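Local coordinates for protein probable 2-oxoacid ferredoxin oxidoreductase, alpha chain (Thermoplasma acidophilum, PDB 3JU3) that probably forms, as a C-terminal part of the alpha chain, one domain of an enzyme that oxidatively decarboxylates 2-oxoacids to acyl-CoA, passing electrons to ferredoxin, at residues Ser51-Thr55 / Glu56-Asn60. Residues are numbered along the deposited sequence; the frame is centred on the assembly and turned at random.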
loop_
_atom_site.group_PDB
_atom_site.type_symbol
_atom_site.label_atom_id
_atom_site.label_comp_id
_atom_site.label_asym_id
_atom_site.label_seq_id
_atom_site.Cartn_x
_atom_site.Cartn_y
_atom_site.Cartn_z
ATOM N N SER A 51 -9.219 4.425 18.185
ATOM C CA SER A 51 -9.580 5.260 19.316
ATOM C C SER A 51 -10.995 4.998 19.815
ATOM O O SER A 51 -11.839 4.527 19.049
ATOM C CB SER A 51 -9.551 6.675 18.847
ATOM O OG SER A 51 -10.724 6.851 18.111
ATOM N N PRO A 52 -11.239 5.213 21.127
ATOM C CA PRO A 52 -10.187 5.190 22.160
ATOM C C PRO A 52 -9.619 3.778 22.158
ATOM O O PRO A 52 -10.316 2.819 21.777
ATOM C CB PRO A 52 -10.963 5.361 23.456
ATOM C CG PRO A 52 -12.323 4.778 23.130
ATOM C CD PRO A 52 -12.577 5.269 21.736
ATOM N N PHE A 53 -8.357 3.654 22.495
ATOM C CA PHE A 53 -7.691 2.362 22.475
ATOM C C PHE A 53 -8.146 1.466 23.620
ATOM O O PHE A 53 -8.388 1.981 24.708
ATOM C CB PHE A 53 -6.181 2.572 22.578
ATOM C CG PHE A 53 -5.405 1.362 22.275
ATOM C CD1 PHE A 53 -5.212 0.961 20.954
ATOM C CD2 PHE A 53 -4.897 0.581 23.314
ATOM C CE1 PHE A 53 -4.518 -0.227 20.665
ATOM C CE2 PHE A 53 -4.189 -0.569 23.044
ATOM C CZ PHE A 53 -3.966 -0.961 21.710
ATOM N N PRO A 54 -8.254 0.123 23.382
ATOM C CA PRO A 54 -8.623 -0.790 24.478
ATOM C C PRO A 54 -7.435 -1.124 25.403
ATOM O O PRO A 54 -6.999 -2.276 25.483
ATOM C CB PRO A 54 -9.123 -2.038 23.739
ATOM C CG PRO A 54 -8.405 -2.059 22.477
ATOM C CD PRO A 54 -8.257 -0.579 22.085
ATOM N N THR A 55 -6.952 -0.117 26.120
ATOM C CA THR A 55 -5.733 -0.252 26.928
ATOM C C THR A 55 -5.803 -1.440 27.888
ATOM O O THR A 55 -4.946 -2.321 27.843
ATOM C CB THR A 55 -5.439 1.050 27.713
ATOM O OG1 THR A 55 -5.213 2.110 26.777
ATOM C CG2 THR A 55 -4.218 0.900 28.635
ATOM N N GLU A 56 -6.828 -1.472 28.736
ATOM C CA GLU A 56 -6.935 -2.514 29.768
ATOM C C GLU A 56 -7.033 -3.930 29.171
ATOM O O GLU A 56 -6.366 -4.843 29.624
ATOM C CB GLU A 56 -8.134 -2.237 30.693
ATOM C CG GLU A 56 -8.245 -3.251 31.835
ATOM C CD GLU A 56 -9.334 -2.909 32.846
ATOM O OE1 GLU A 56 -10.359 -2.303 32.460
ATOM O OE2 GLU A 56 -9.158 -3.268 34.036
ATOM N N PHE A 57 -7.861 -4.086 28.147
ATOM C CA PHE A 57 -8.076 -5.372 27.497
ATOM C C PHE A 57 -6.790 -5.900 26.869
ATOM O O PHE A 57 -6.456 -7.083 27.017
ATOM C CB PHE A 57 -9.197 -5.282 26.437
ATOM C CG PHE A 57 -9.487 -6.603 25.735
ATOM C CD1 PHE A 57 -10.498 -7.458 26.190
ATOM C CD2 PHE A 57 -8.764 -6.974 24.611
ATOM C CE1 PHE A 57 -10.753 -8.704 25.528
ATOM C CE2 PHE A 57 -8.994 -8.195 23.960
ATOM C CZ PHE A 57 -9.976 -9.060 24.398
ATOM N N VAL A 58 -6.089 -5.029 26.150
ATOM C CA VAL A 58 -4.864 -5.426 25.469
ATOM C C VAL A 58 -3.816 -5.723 26.517
ATOM O O VAL A 58 -3.122 -6.745 26.450
ATOM C CB VAL A 58 -4.396 -4.379 24.481
ATOM C CG1 VAL A 58 -3.009 -4.737 23.920
ATOM C CG2 VAL A 58 -5.433 -4.269 23.342
ATOM N N LYS A 59 -3.725 -4.843 27.502
ATOM C CA LYS A 59 -2.757 -5.036 28.570
ATOM C C LYS A 59 -2.944 -6.403 29.250
ATOM O O LYS A 59 -1.967 -7.112 29.444
ATOM C CB LYS A 59 -2.796 -3.867 29.581
ATOM C CG LYS A 59 -1.497 -3.594 30.325
ATOM C CD LYS A 59 -1.595 -2.324 31.161
ATOM C CE LYS A 59 -0.507 -2.293 32.207
ATOM N NZ LYS A 59 -0.504 -0.952 32.869
ATOM N N ASN A 60 -4.173 -6.772 29.599
ATOM C CA ASN A 60 -4.400 -8.051 30.302
ATOM C C ASN A 60 -4.277 -9.314 29.424
ATOM O O ASN A 60 -4.014 -10.397 29.929
ATOM C CB ASN A 60 -5.738 -8.033 31.054
ATOM C CG ASN A 60 -5.868 -6.845 31.997
ATOM O OD1 ASN A 60 -4.872 -6.324 32.514
ATOM N ND2 ASN A 60 -7.105 -6.412 32.232
#
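Val58 meets both Pro54 and Phe53 where the chain turns from loop into helix, and two backbone hydrogen bonds set the geometry of that turn. In the first, Val58 N donates to Pro54 O over 3.0 Å with an N-H...O angle of 167°; in the second, Lys59 N reaches Thr55 O at 2.8 Å. Both link residues four apart, the spacing of alpha-helical bonding, so helical winding begins at Thr55, with the carbonyl of the N-cap Pro54 accepting the first bond of the helix.

Most of the apolar contacts gather on one branch of Val58. With chi1 at 172°, Val58 CG1 lies anti to the backbone N and CG2 beside it, which sets CG2 close to the preceding turn. There CG2 packs 3.8 Å from Pro54 CG on the pyrrolidine ring and 3.9 Å from Phe53 CE2, a meta carbon of the ring, which it approaches obliquely. Val58 CG2 also sits 3.3 Å from Pro54 O, so the same methyl flanks the acceptor of the first helical bond. A looser contact, Pro54 CB to Phe57 CB at 4.2 Å, adds to the proline's packing.

Phe53 is held from several directions. Pro54 CD lies 3.4 Å above the plane of the Phe53 ring, offset toward the rim, while Thr55 OG1 sits at the edge in that plane. Tyr86 of the second subunit stacks on the Phe53 ring, and Met82 of that subunit packs against the same residue, placing this buried aromatic at the subunit interface.

Thr55 N makes a weak bond to Phe53 O. The arrangement is that of an inverse gamma turn centred on Pro54 running into the N-terminus of helix 55-62, with Pro54 as N-cap, reached by the loop after strand 42-47 within the pyruvate:ferredoxin oxidoreductase core domain II region.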